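Putative O-acetylhomoserine (Thiol)-lyase (Campylobacter jejuni, PDB 4OC9) probably catalyses, with pyridoxal 5'-phosphate as cofactor, the transfer of the aminocarboxypropyl group of O-acetylhomoserine to a sulfur nucleophile such as sulfide or a thiol. Local coordinates at residues D[83-88]-D[113-118]; D[90-95]-D[100-105]; D[149-154]-D[160-165]; D[77-82]-D[261-266]. All coordinates share one frame; numbering follows the deposited sequence.

Interaction 1: residues D[83-88]-D[113-118]; sequences SGMAAC and QTLISH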
loop_
_atom_site.group_PDB
_atom_site.type_symbol
_atom_site.label_atom_id
_atom_site.label_comp_id
_atom_site.label_asym_id
_atom_site.label_seq_id
_atom_site.Cartn_x
_atom_site.Cartn_y
_atom_site.Cartn_z
ATOM N N SER D 83 14.305 -8.834 -5.175
ATOM C CA SER D 83 15.438 -8.010 -4.814
ATOM C C SER D 83 16.537 -8.123 -5.823
ATOM O O SER D 83 16.516 -8.972 -6.678
ATOM C CB SER D 83 16.015 -8.449 -3.485
ATOM O OG SER D 83 16.590 -9.734 -3.585
ATOM N N GLY D 84 17.482 -7.191 -5.718
ATOM C CA GLY D 84 18.654 -7.130 -6.597
ATOM C C GLY D 84 19.465 -8.422 -6.461
ATOM O O GLY D 84 19.945 -8.959 -7.438
HETATM N N MSE D 85 19.592 -8.919 -5.241
HETATM C CA MSE D 85 20.322 -10.161 -4.999
HETATM C C MSE D 85 19.618 -11.273 -5.706
HETATM O O MSE D 85 20.244 -12.067 -6.392
HETATM C CB MSE D 85 20.362 -10.521 -3.526
HETATM C CG MSE D 85 21.315 -9.665 -2.707
HETATM SE SE MSE D 85 23.109 -9.527 -3.542
HETATM C CE MSE D 85 23.500 -11.442 -3.663
ATOM N N ALA D 86 18.300 -11.342 -5.560
ATOM C CA ALA D 86 17.534 -12.377 -6.223
ATOM C C ALA D 86 17.758 -12.299 -7.715
ATOM O O ALA D 86 17.856 -13.327 -8.381
ATOM C CB ALA D 86 16.056 -12.253 -5.911
ATOM N N ALA D 87 17.840 -11.087 -8.253
ATOM C CA ALA D 87 18.089 -10.892 -9.684
ATOM C C ALA D 87 19.476 -11.451 -10.068
ATOM O O ALA D 87 19.622 -12.096 -11.114
ATOM C CB ALA D 87 17.999 -9.415 -10.047
ATOM N N CYS D 88 20.503 -11.159 -9.266
ATOM C CA CYS D 88 21.868 -11.659 -9.541
ATOM C C CYS D 88 21.864 -13.204 -9.469
ATOM O O CYS D 88 22.335 -13.872 -10.374
ATOM C CB CYS D 88 22.894 -11.054 -8.594
ATOM S SG CYS D 88 23.152 -9.271 -8.759
ATOM N N GLN D 113 29.394 -10.591 -4.052
ATOM C CA GLN D 113 30.667 -11.298 -3.970
ATOM C C GLN D 113 30.517 -12.534 -3.108
ATOM O O GLN D 113 31.012 -13.604 -3.463
ATOM C CB GLN D 113 31.760 -10.334 -3.481
ATOM C CG GLN D 113 33.156 -10.900 -3.424
ATOM C CD GLN D 113 34.172 -9.799 -3.227
ATOM O OE1 GLN D 113 33.836 -8.610 -3.242
ATOM N NE2 GLN D 113 35.433 -10.183 -3.071
ATOM N N THR D 114 29.836 -12.376 -1.986
ATOM C CA THR D 114 29.571 -13.490 -1.060
ATOM C C THR D 114 28.694 -14.538 -1.756
ATOM O O THR D 114 28.963 -15.731 -1.692
ATOM C CB THR D 114 28.895 -13.003 0.211
ATOM O OG1 THR D 114 29.795 -12.114 0.895
ATOM C CG2 THR D 114 28.586 -14.137 1.104
ATOM N N LEU D 115 27.649 -14.078 -2.425
ATOM C CA LEU D 115 26.751 -14.968 -3.182
ATOM C C LEU D 115 27.491 -15.839 -4.153
ATOM O O LEU D 115 27.355 -17.060 -4.190
ATOM C CB LEU D 115 25.759 -14.134 -4.021
ATOM C CG LEU D 115 24.993 -14.891 -5.107
ATOM C CD1 LEU D 115 24.108 -15.970 -4.534
ATOM C CD2 LEU D 115 24.155 -13.980 -5.956
ATOM N N ILE D 116 28.298 -15.194 -4.961
ATOM C CA ILE D 116 29.066 -15.898 -5.976
ATOM C C ILE D 116 30.238 -16.739 -5.453
ATOM O O ILE D 116 30.330 -17.911 -5.799
ATOM C CB ILE D 116 29.579 -14.918 -7.070
ATOM C CG1 ILE D 116 28.389 -14.197 -7.735
ATOM C CG2 ILE D 116 30.381 -15.652 -8.130
ATOM C CD1 ILE D 116 28.756 -13.214 -8.827
ATOM N N SER D 117 31.107 -16.164 -4.616
ATOM C CA SER D 117 32.285 -16.912 -4.118
ATOM C C SER D 117 32.016 -17.886 -2.983
ATOM O O SER D 117 32.818 -18.795 -2.787
ATOM C CB SER D 117 33.437 -15.974 -3.696
ATOM O OG SER D 117 33.111 -15.284 -2.509
ATOM N N HIS D 118 30.927 -17.725 -2.237
ATOM C CA HIS D 118 30.655 -18.672 -1.148
ATOM C C HIS D 118 29.337 -19.412 -1.241
ATOM O O HIS D 118 29.310 -20.636 -1.311
ATOM C CB HIS D 118 30.752 -18.015 0.239
ATOM C CG HIS D 118 32.100 -17.438 0.537
ATOM N ND1 HIS D 118 33.198 -18.218 0.839
ATOM C CD2 HIS D 118 32.517 -16.152 0.643
ATOM C CE1 HIS D 118 34.243 -17.439 1.072
ATOM N NE2 HIS D 118 33.853 -16.182 0.971
#
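Met-85 and Leu-115 form a buried apolar contact between two helices of the cofactor-binding domain: the first turn of helix 84-93 meets the middle of helix 110-119. The area is small, 122 Å² in all, and the closest approaches are made by one methyl group, Met-85 CE. Met-85 is present as selenomethionine. Its chain bends twice, with chi2 -49° and chi3 -56°, and this carries the terminal CE across to the other helix although the CB itself does not point there. CE lies 3.5 Å from Leu-115 CD2 and equally close to CB of the same leucine, as the two side chains run past each other in opposite directions. Leucine meets it from a more direct start: CG is anti to the backbone N (chi1 166°), which carries the branched end toward helix 84-93. One turn further along that helix, Cys-88 points its CB at the leucine and adds a looser touch, 4.1 Å from Leu-115 CD2. A flexible, unbranched side chain can reach over a compact leucine fork.

Beneath Met-85 the helix start is polar. Ser-83 is the N-cap, its OG accepting from Ala-86 N at 3.1 Å, while Gly-84 N and Met-85 N bind the phosphate of the pyridoxyl-lysine at position 206, as in fold-type I enzymes, where a helix N-terminus commonly receives this group. Around the contact, Leu-115 also packs on Phe-89 of helix 84-93 and on Leu-270 of the second subunit, while Ile-116 turns to Tyr-104 of strand 101-105.

Interaction 2: residues D[90-95]-D[100-105]; sequences YALINL and DNVAYS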
loop_
_atom_site.group_PDB
_atom_site.type_symbol
_atom_site.label_atom_id
_atom_site.label_comp_id
_atom_site.label_asym_id
_atom_site.label_seq_id
_atom_site.Cartn_x
_atom_site.Cartn_y
_atom_site.Cartn_z
ATOM N N TYR D 90 19.219 -15.393 -9.728
ATOM C CA TYR D 90 18.437 -15.908 -10.856
ATOM C C TYR D 90 19.171 -15.834 -12.189
ATOM O O TYR D 90 19.062 -16.748 -12.993
ATOM C CB TYR D 90 17.092 -15.168 -10.916
ATOM C CG TYR D 90 16.023 -15.740 -10.010
ATOM C CD1 TYR D 90 16.346 -16.293 -8.775
ATOM C CD2 TYR D 90 14.679 -15.556 -10.303
ATOM C CE1 TYR D 90 15.376 -16.804 -7.945
ATOM C CE2 TYR D 90 13.694 -16.036 -9.460
ATOM C CZ TYR D 90 14.049 -16.651 -8.280
ATOM O OH TYR D 90 13.081 -17.125 -7.426
ATOM N N ALA D 91 19.930 -14.771 -12.413
ATOM C CA ALA D 91 20.668 -14.623 -13.675
ATOM C C ALA D 91 21.784 -15.679 -13.803
ATOM O O ALA D 91 21.948 -16.298 -14.857
ATOM C CB ALA D 91 21.235 -13.243 -13.817
ATOM N N LEU D 92 22.496 -15.910 -12.714
ATOM C CA LEU D 92 23.555 -16.898 -12.694
ATOM C C LEU D 92 23.037 -18.351 -12.818
ATOM O O LEU D 92 23.489 -19.128 -13.680
ATOM C CB LEU D 92 24.397 -16.714 -11.428
ATOM C CG LEU D 92 25.154 -15.369 -11.395
ATOM C CD1 LEU D 92 25.755 -15.069 -10.027
ATOM C CD2 LEU D 92 26.227 -15.315 -12.475
ATOM N N ILE D 93 22.079 -18.723 -11.970
ATOM C CA ILE D 93 21.534 -20.095 -12.016
ATOM C C ILE D 93 20.772 -20.371 -13.290
ATOM O O ILE D 93 20.589 -21.528 -13.625
ATOM C CB ILE D 93 20.656 -20.466 -10.807
ATOM C CG1 ILE D 93 19.407 -19.568 -10.764
ATOM C CG2 ILE D 93 21.484 -20.396 -9.527
ATOM C CD1 ILE D 93 18.490 -19.823 -9.588
ATOM N N ASN D 94 20.347 -19.342 -14.016
ATOM C CA ASN D 94 19.611 -19.605 -15.236
ATOM C C ASN D 94 20.604 -20.020 -16.309
ATOM O O ASN D 94 20.220 -20.488 -17.382
ATOM C CB ASN D 94 18.882 -18.361 -15.731
ATOM C CG ASN D 94 17.785 -18.691 -16.724
ATOM O OD1 ASN D 94 17.148 -19.747 -16.627
ATOM N ND2 ASN D 94 17.476 -17.760 -17.595
ATOM N N LEU D 95 21.886 -19.797 -16.018
ATOM C CA LEU D 95 22.992 -20.105 -16.920
ATOM C C LEU D 95 23.916 -21.227 -16.449
ATOM O O LEU D 95 24.383 -22.010 -17.271
ATOM C CB LEU D 95 23.842 -18.853 -17.112
ATOM C CG LEU D 95 23.141 -17.656 -17.755
ATOM C CD1 LEU D 95 24.018 -16.420 -17.711
ATOM C CD2 LEU D 95 22.712 -17.989 -19.175
ATOM N N ASP D 100 29.370 -26.507 -13.032
ATOM C CA ASP D 100 29.802 -25.438 -13.903
ATOM C C ASP D 100 30.529 -24.360 -13.089
ATOM O O ASP D 100 30.614 -24.423 -11.859
ATOM C CB ASP D 100 28.580 -24.827 -14.612
ATOM C CG ASP D 100 27.865 -25.816 -15.540
ATOM O OD1 ASP D 100 28.520 -26.783 -15.971
ATOM O OD2 ASP D 100 26.656 -25.589 -15.846
ATOM N N ASN D 101 31.051 -23.364 -13.788
ATOM C CA ASN D 101 31.708 -22.269 -13.121
ATOM C C ASN D 101 31.287 -20.960 -13.773
ATOM O O ASN D 101 30.754 -20.940 -14.894
ATOM C CB ASN D 101 33.228 -22.452 -13.132
ATOM C CG ASN D 101 33.837 -22.347 -14.505
ATOM O OD1 ASN D 101 34.048 -21.255 -15.013
ATOM N ND2 ASN D 101 34.285 -23.470 -15.020
ATOM N N VAL D 102 31.495 -19.879 -13.035
ATOM C CA VAL D 102 31.158 -18.555 -13.527
ATOM C C VAL D 102 32.327 -17.669 -13.220
ATOM O O VAL D 102 32.967 -17.814 -12.175
ATOM C CB VAL D 102 29.874 -17.944 -12.882
ATOM C CG1 VAL D 102 28.651 -18.806 -13.191
ATOM C CG2 VAL D 102 30.023 -17.798 -11.369
ATOM N N ALA D 103 32.578 -16.726 -14.123
ATOM C CA ALA D 103 33.662 -15.761 -13.968
ATOM C C ALA D 103 33.067 -14.461 -13.421
ATOM O O ALA D 103 32.067 -13.956 -13.960
ATOM C CB ALA D 103 34.336 -15.497 -15.298
ATOM N N TYR D 104 33.701 -13.901 -12.393
ATOM C CA TYR D 104 33.192 -12.682 -11.811
ATOM C C TYR D 104 34.270 -11.647 -11.479
ATOM O O TYR D 104 35.376 -11.973 -11.089
ATOM C CB TYR D 104 32.416 -13.020 -10.531
ATOM C CG TYR D 104 33.281 -13.466 -9.355
ATOM C CD1 TYR D 104 33.810 -14.752 -9.282
ATOM C CD2 TYR D 104 33.510 -12.614 -8.288
ATOM C CE1 TYR D 104 34.589 -15.148 -8.200
ATOM C CE2 TYR D 104 34.257 -13.012 -7.197
ATOM C CZ TYR D 104 34.802 -14.276 -7.166
ATOM O OH TYR D 104 35.546 -14.649 -6.087
ATOM N N SER D 105 33.908 -10.397 -11.633
ATOM C CA SER D 105 34.790 -9.282 -11.349
ATOM C C SER D 105 35.169 -9.199 -9.869
ATOM O O SER D 105 34.354 -9.459 -8.971
ATOM C CB SER D 105 34.120 -7.954 -11.796
ATOM O OG SER D 105 34.879 -6.836 -11.403
#
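Leu-92 lays its CD2 methyl against CG1 of Val-102, 4.3 Å away, where helix 84-93 passes over strand 101-105 of the seven-stranded sheet. Both residues point their CB atoms at each other, and their CA atoms stand 7.8 Å apart, so two short hydrocarbon branches bridge the gap between helix and sheet. In Leu-92, CD1 continues anti to CA (chi2 168°), and the other methyl is left as the one that faces the strand. The types suit their places: leucine, unbranched at CB, is easily carried by a helix, while the beta-branched valine is at home in the extended backbone of a strand. Ile-116 of helix 110-119 packs on Val-102 as well, adding a third aliphatic surface.

At the turn that links the two elements, Leu-95 N donates to Leu-92 O at 2.9 Å, a tightened i to i+3 bond. Here Leu-95 O comes within 4.5 Å of Asp-100 OD2. Both are acceptors and have no proton to share, and the carboxylate oxygen instead takes the N-H of Ser-97. With no hydrogen bond crossing between the segments, their cohesion is chiefly dispersion and the burial of aliphatic surface, with no directional bond to fix the spacing.

Interaction 3: residues D[149-154]-D[160-165]; sequences IFFESL and AIADIE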
loop_
_atom_site.group_PDB
_atom_site.type_symbol
_atom_site.label_atom_id
_atom_site.label_comp_id
_atom_site.label_asym_id
_atom_site.label_seq_id
_atom_site.Cartn_x
_atom_site.Cartn_y
_atom_site.Cartn_z
ATOM N N ILE D 149 29.880 -14.445 -17.341
ATOM C CA ILE D 149 30.917 -13.441 -17.058
ATOM C C ILE D 149 30.145 -12.287 -16.398
ATOM O O ILE D 149 29.341 -11.616 -17.061
ATOM C CB ILE D 149 31.643 -13.006 -18.315
ATOM C CG1 ILE D 149 32.420 -14.212 -18.890
ATOM C CG2 ILE D 149 32.590 -11.885 -17.965
ATOM C CD1 ILE D 149 33.114 -13.966 -20.214
ATOM N N PHE D 150 30.373 -12.113 -15.090
ATOM C CA PHE D 150 29.677 -11.121 -14.304
ATOM C C PHE D 150 30.511 -9.961 -13.849
ATOM O O PHE D 150 31.611 -10.151 -13.344
ATOM C CB PHE D 150 29.113 -11.794 -13.058
ATOM C CG PHE D 150 28.209 -10.905 -12.247
ATOM C CD1 PHE D 150 28.725 -10.058 -11.283
ATOM C CD2 PHE D 150 26.838 -10.930 -12.448
ATOM C CE1 PHE D 150 27.897 -9.231 -10.559
ATOM C CE2 PHE D 150 26.006 -10.099 -11.717
ATOM C CZ PHE D 150 26.541 -9.246 -10.778
ATOM N N PHE D 151 29.960 -8.761 -14.022
ATOM C CA PHE D 151 30.652 -7.546 -13.624
ATOM C C PHE D 151 29.674 -6.387 -13.474
ATOM O O PHE D 151 28.505 -6.482 -13.877
ATOM C CB PHE D 151 31.672 -7.143 -14.677
ATOM C CG PHE D 151 31.057 -6.725 -15.974
ATOM C CD1 PHE D 151 30.685 -7.659 -16.904
ATOM C CD2 PHE D 151 30.906 -5.400 -16.281
ATOM C CE1 PHE D 151 30.155 -7.273 -18.122
ATOM C CE2 PHE D 151 30.367 -4.999 -17.497
ATOM C CZ PHE D 151 29.982 -5.941 -18.419
ATOM N N GLU D 152 30.160 -5.306 -12.889
ATOM C CA GLU D 152 29.359 -4.106 -12.693
ATOM C C GLU D 152 29.874 -3.023 -13.651
ATOM O O GLU D 152 31.080 -2.955 -13.956
ATOM C CB GLU D 152 29.399 -3.638 -11.250
ATOM C CG GLU D 152 28.689 -4.575 -10.296
ATOM C CD GLU D 152 28.755 -4.179 -8.822
ATOM O OE1 GLU D 152 29.276 -3.092 -8.516
ATOM O OE2 GLU D 152 28.327 -4.997 -7.973
ATOM N N SER D 153 28.958 -2.220 -14.164
ATOM C CA SER D 153 29.309 -1.158 -15.082
ATOM C C SER D 153 30.088 -0.057 -14.351
ATOM O O SER D 153 31.062 0.479 -14.866
ATOM C CB SER D 153 28.051 -0.579 -15.749
ATOM O OG SER D 153 27.135 0.000 -14.822
ATOM N N LEU D 154 29.643 0.249 -13.147
ATOM C CA LEU D 154 30.229 1.274 -12.280
ATOM C C LEU D 154 30.169 0.574 -10.945
ATOM O O LEU D 154 29.100 0.412 -10.366
ATOM C CB LEU D 154 29.355 2.507 -12.379
ATOM C CG LEU D 154 29.738 3.697 -11.569
ATOM C CD1 LEU D 154 31.162 4.075 -11.889
ATOM C CD2 LEU D 154 28.772 4.837 -11.901
ATOM N N ALA D 160 34.600 1.704 -9.873
ATOM C CA ALA D 160 35.466 1.245 -10.934
ATOM C C ALA D 160 34.641 1.000 -12.183
ATOM O O ALA D 160 33.626 0.299 -12.151
ATOM C CB ALA D 160 36.161 -0.027 -10.526
ATOM N N ILE D 161 35.095 1.563 -13.289
ATOM C CA ILE D 161 34.416 1.420 -14.559
ATOM C C ILE D 161 35.018 0.319 -15.407
ATOM O O ILE D 161 36.220 0.304 -15.701
ATOM C CB ILE D 161 34.439 2.720 -15.349
ATOM C CG1 ILE D 161 33.777 3.819 -14.534
ATOM C CG2 ILE D 161 33.713 2.528 -16.670
ATOM C CD1 ILE D 161 33.745 5.186 -15.195
ATOM N N ALA D 162 34.148 -0.566 -15.856
ATOM C CA ALA D 162 34.549 -1.693 -16.691
ATOM C C ALA D 162 34.630 -1.298 -18.160
ATOM O O ALA D 162 33.766 -0.563 -18.661
ATOM C CB ALA D 162 33.545 -2.829 -16.524
ATOM N N ASP D 163 35.646 -1.795 -18.855
ATOM C CA ASP D 163 35.806 -1.514 -20.268
ATOM C C ASP D 163 34.935 -2.591 -20.922
ATOM O O ASP D 163 35.391 -3.661 -21.330
ATOM C CB ASP D 163 37.268 -1.581 -20.701
ATOM C CG ASP D 163 37.480 -1.070 -22.112
ATOM O OD1 ASP D 163 36.503 -0.983 -22.898
ATOM O OD2 ASP D 163 38.650 -0.753 -22.453
ATOM N N ILE D 164 33.667 -2.253 -21.046
ATOM C CA ILE D 164 32.659 -3.158 -21.587
ATOM C C ILE D 164 32.987 -3.780 -22.941
ATOM O O ILE D 164 32.885 -4.998 -23.070
ATOM C CB ILE D 164 31.274 -2.511 -21.610
ATOM C CG1 ILE D 164 30.903 -2.010 -20.211
ATOM C CG2 ILE D 164 30.250 -3.526 -22.088
ATOM C CD1 ILE D 164 29.592 -1.246 -20.144
ATOM N N GLU D 165 33.367 -2.969 -23.926
ATOM C CA GLU D 165 33.713 -3.496 -25.266
ATOM C C GLU D 165 34.726 -4.658 -25.247
ATOM O O GLU D 165 34.587 -5.601 -26.017
ATOM C CB GLU D 165 34.276 -2.423 -26.183
ATOM C CG GLU D 165 33.302 -1.331 -26.553
ATOM C CD GLU D 165 33.931 -0.316 -27.481
ATOM O OE1 GLU D 165 35.104 -0.536 -27.900
ATOM O OE2 GLU D 165 33.259 0.691 -27.787
HETATM O O HOH W 1 33.380 -2.275 -12.738
HETATM O O HOH W 2 31.185 -0.450 -17.503
#
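A beta-alpha-beta crossover begins here, with Phe-151 at the end of strand 146-152 and Ser-153 just beyond it touching Ala-162 and its neighbours, just before helix 164-174. The backbones meet in a single bridge, Leu-154 with Ile-161, with CA atoms 4.8 Å apart. Its one direct hydrogen bond is weak: Ala-162 N reaches Ser-153 O over 3.4 Å, and the CA of Ile-161 also leans on that oxygen. Water strengthens the pairing. One molecule donates to both Glu-152 O and Ala-160 O, and a second to Ser-153 O and Ala-162 O, each bond being 2.7 to 2.8 Å long, so carbonyls that could not bond one another are tied through solvent.

Side chains close the two ends. Phe-151 CD2 packs 3.7 Å from the CB of Ala-162, whose single methyl lets the backbone approach the ring, and CE2 meets Ile-164 CG1 at 4.1 Å, the two side chains crossing near a right angle. At the other end Leu-154 CD1 rests 3.7 Å from Ile-161 CG1; with leucine CG anti to its own N (chi1 179°), the tip returns toward the partner although the CB points away. Asp-163, centre of an inverse gamma turn, then leads into the helix and bonds Tyr-333 OH. Strand 177-181 flanks strand 146-152, Phe-151 also packs on Ile-167 of helix 164-174, and helix 327-333 covers Ile-161.

Interaction 4: residues D[77-82]-D[261-266]; sequences FGIPVA and RVIITW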
loop_
_atom_site.group_PDB
_atom_site.type_symbol
_atom_site.label_atom_id
_atom_site.label_comp_id
_atom_site.label_asym_id
_atom_site.label_seq_id
_atom_site.Cartn_x
_atom_site.Cartn_y
_atom_site.Cartn_z
ATOM N N PHE D 77 13.154 -7.868 -23.155
ATOM C CA PHE D 77 12.197 -8.251 -22.130
ATOM C C PHE D 77 12.845 -8.127 -20.729
ATOM O O PHE D 77 14.050 -8.323 -20.551
ATOM C CB PHE D 77 11.725 -9.692 -22.421
ATOM C CG PHE D 77 10.441 -10.075 -21.727
ATOM C CD1 PHE D 77 9.235 -9.833 -22.326
ATOM C CD2 PHE D 77 10.448 -10.693 -20.478
ATOM C CE1 PHE D 77 8.029 -10.136 -21.687
ATOM C CE2 PHE D 77 9.267 -10.993 -19.838
ATOM C CZ PHE D 77 8.048 -10.730 -20.448
ATOM N N GLY D 78 12.029 -7.770 -19.744
ATOM C CA GLY D 78 12.526 -7.606 -18.394
ATOM C C GLY D 78 11.640 -8.281 -17.395
ATOM O O GLY D 78 10.432 -8.348 -17.561
ATOM N N ILE D 79 12.265 -8.793 -16.353
ATOM C CA ILE D 79 11.576 -9.513 -15.292
ATOM C C ILE D 79 11.927 -9.058 -13.899
ATOM O O ILE D 79 13.049 -9.241 -13.452
ATOM C CB ILE D 79 11.896 -11.021 -15.363
ATOM C CG1 ILE D 79 11.203 -11.610 -16.593
ATOM C CG2 ILE D 79 11.345 -11.750 -14.139
ATOM C CD1 ILE D 79 11.523 -13.046 -16.853
ATOM N N PRO D 80 10.956 -8.458 -13.218
ATOM C CA PRO D 80 11.196 -8.009 -11.867
ATOM C C PRO D 80 11.088 -9.144 -10.888
ATOM O O PRO D 80 10.244 -10.018 -11.035
ATOM C CB PRO D 80 10.079 -6.984 -11.634
ATOM C CG PRO D 80 9.664 -6.571 -13.000
ATOM C CD PRO D 80 9.716 -7.864 -13.754
ATOM N N VAL D 81 11.933 -9.065 -9.882
ATOM C CA VAL D 81 12.009 -10.040 -8.837
ATOM C C VAL D 81 12.083 -9.353 -7.478
ATOM O O VAL D 81 12.189 -8.138 -7.408
ATOM C CB VAL D 81 13.159 -11.023 -9.077
ATOM C CG1 VAL D 81 12.866 -11.824 -10.314
ATOM C CG2 VAL D 81 14.466 -10.309 -9.222
ATOM N N ALA D 82 12.023 -10.134 -6.395
ATOM C CA ALA D 82 12.001 -9.560 -5.025
ATOM C C ALA D 82 13.133 -8.648 -4.595
ATOM O O ALA D 82 12.961 -7.853 -3.698
ATOM C CB ALA D 82 11.829 -10.663 -4.010
ATOM N N ARG D 261 12.583 -18.991 -19.076
ATOM C CA ARG D 261 13.034 -19.944 -18.090
ATOM C C ARG D 261 12.979 -19.314 -16.697
ATOM O O ARG D 261 12.602 -19.954 -15.742
ATOM C CB ARG D 261 14.401 -20.581 -18.445
ATOM C CG ARG D 261 14.620 -21.822 -17.585
ATOM C CD ARG D 261 15.674 -22.849 -18.049
ATOM N NE ARG D 261 17.015 -22.635 -17.592
ATOM C CZ ARG D 261 17.651 -23.340 -16.654
ATOM N NH1 ARG D 261 17.159 -24.432 -16.067
ATOM N NH2 ARG D 261 18.879 -22.976 -16.367
ATOM N N VAL D 262 13.343 -18.043 -16.591
ATOM C CA VAL D 262 13.305 -17.367 -15.296
ATOM C C VAL D 262 11.888 -17.479 -14.701
ATOM O O VAL D 262 11.715 -17.675 -13.495
ATOM C CB VAL D 262 13.666 -15.870 -15.404
ATOM C CG1 VAL D 262 13.464 -15.178 -14.065
ATOM C CG2 VAL D 262 15.088 -15.672 -15.894
ATOM N N ILE D 263 10.887 -17.346 -15.553
ATOM C CA ILE D 263 9.528 -17.415 -15.095
ATOM C C ILE D 263 9.017 -18.812 -14.776
ATOM O O ILE D 263 8.596 -19.092 -13.629
ATOM C CB ILE D 263 8.558 -16.815 -16.118
ATOM C CG1 ILE D 263 8.833 -15.324 -16.297
ATOM C CG2 ILE D 263 7.132 -17.009 -15.633
ATOM C CD1 ILE D 263 7.980 -14.646 -17.345
ATOM N N ILE D 264 9.032 -19.680 -15.779
ATOM C CA ILE D 264 8.505 -21.043 -15.605
ATOM C C ILE D 264 9.316 -21.947 -14.672
ATOM O O ILE D 264 8.811 -22.976 -14.213
ATOM C CB ILE D 264 8.282 -21.752 -16.950
ATOM C CG1 ILE D 264 9.607 -22.113 -17.631
ATOM C CG2 ILE D 264 7.371 -20.903 -17.814
ATOM C CD1 ILE D 264 9.431 -22.903 -18.914
ATOM N N THR D 265 10.556 -21.561 -14.393
ATOM C CA THR D 265 11.364 -22.370 -13.515
ATOM C C THR D 265 11.807 -21.679 -12.219
ATOM O O THR D 265 11.364 -22.076 -11.144
ATOM C CB THR D 265 12.610 -22.913 -14.242
ATOM O OG1 THR D 265 12.215 -23.633 -15.414
ATOM C CG2 THR D 265 13.399 -23.821 -13.326
ATOM N N TRP D 266 12.581 -20.597 -12.315
ATOM C CA TRP D 266 13.073 -19.931 -11.110
ATOM C C TRP D 266 12.010 -19.189 -10.278
ATOM O O TRP D 266 12.021 -19.281 -9.046
ATOM C CB TRP D 266 14.261 -19.085 -11.444
ATOM C CG TRP D 266 15.285 -19.874 -12.256
ATOM C CD1 TRP D 266 15.681 -19.616 -13.532
ATOM C CD2 TRP D 266 15.908 -21.107 -11.895
ATOM N NE1 TRP D 266 16.581 -20.539 -13.940
ATOM C CE2 TRP D 266 16.731 -21.480 -12.963
ATOM C CE3 TRP D 266 15.892 -21.908 -10.745
ATOM C CZ2 TRP D 266 17.536 -22.647 -12.939
ATOM C CZ3 TRP D 266 16.694 -23.057 -10.715
ATOM C CH2 TRP D 266 17.509 -23.408 -11.806
#
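Ile-79 CD1 is the main point of contact between strand 77-81 and helix 257-270. It fits against two consecutive helix residues, 3.6 Å from Ile-263 CG1 and 3.8 Å from Val-262 CB. The strand is the outermost one of the mixed seven-stranded sheet of the fold-type I domain within this chain, paired antiparallel with strand 217-221, and the helix packs across its face. An extended isoleucine chain (chi2 175°) gives Ile-79 the reach it needs, while its CG2 lies alongside Val-262 CG1 at 4.0 Å. Aliphatic side chains on both sides suit this buried seam, which no hydrogen bond crosses. Ile-263 comes in obliquely, its end nearer to the strand than its CB direction suggests.

In the next shell, Leu-267 and Ser-259 of the same helix also touch Ile-79, and Tyr-90 of helix 84-93 packs on Val-262. The helix itself is widened here: Arg-261 O accepts from Thr-265 N and, weakly, from Trp-266 N, in a pi-type turn. Asn-94 helps to hold this stretch, since its OD1 accepts from Trp-266 NE1 and its carbonyl O from Arg-261 NH2. On the flank of the helix facing Asn-94, Trp-266 NE1 sits 4.0 Å above the Arg-261 guanidinium plane, over its centre.

Helix 84-93 connects three of the contacts: its start serves interaction 1, its later turns interaction 2, and strand 77-81 of interaction 4 runs directly into it, with Val-81 CG2 3.6 Å from Ala-87 N. Interactions 1 and 2 share aliphatic packing, Ile-116 CG1 lying 3.6 Å from Leu-92 CD1. Interaction 3 joins interaction 2 through the sheet, where Ala-103 O and Phe-150 N probably bond at 2.7 Å, and interaction 1 through Cys-88 SG, 3.9 Å from Phe-150 CZ. Interactions 2 and 4 probably share a bond from Tyr-90 OH to Trp-266 O, whereas interactions 3 and 4 stay about 23 Å apart between centres. Of the four, interaction 1 includes backbone nitrogens that bind the cofactor phosphate.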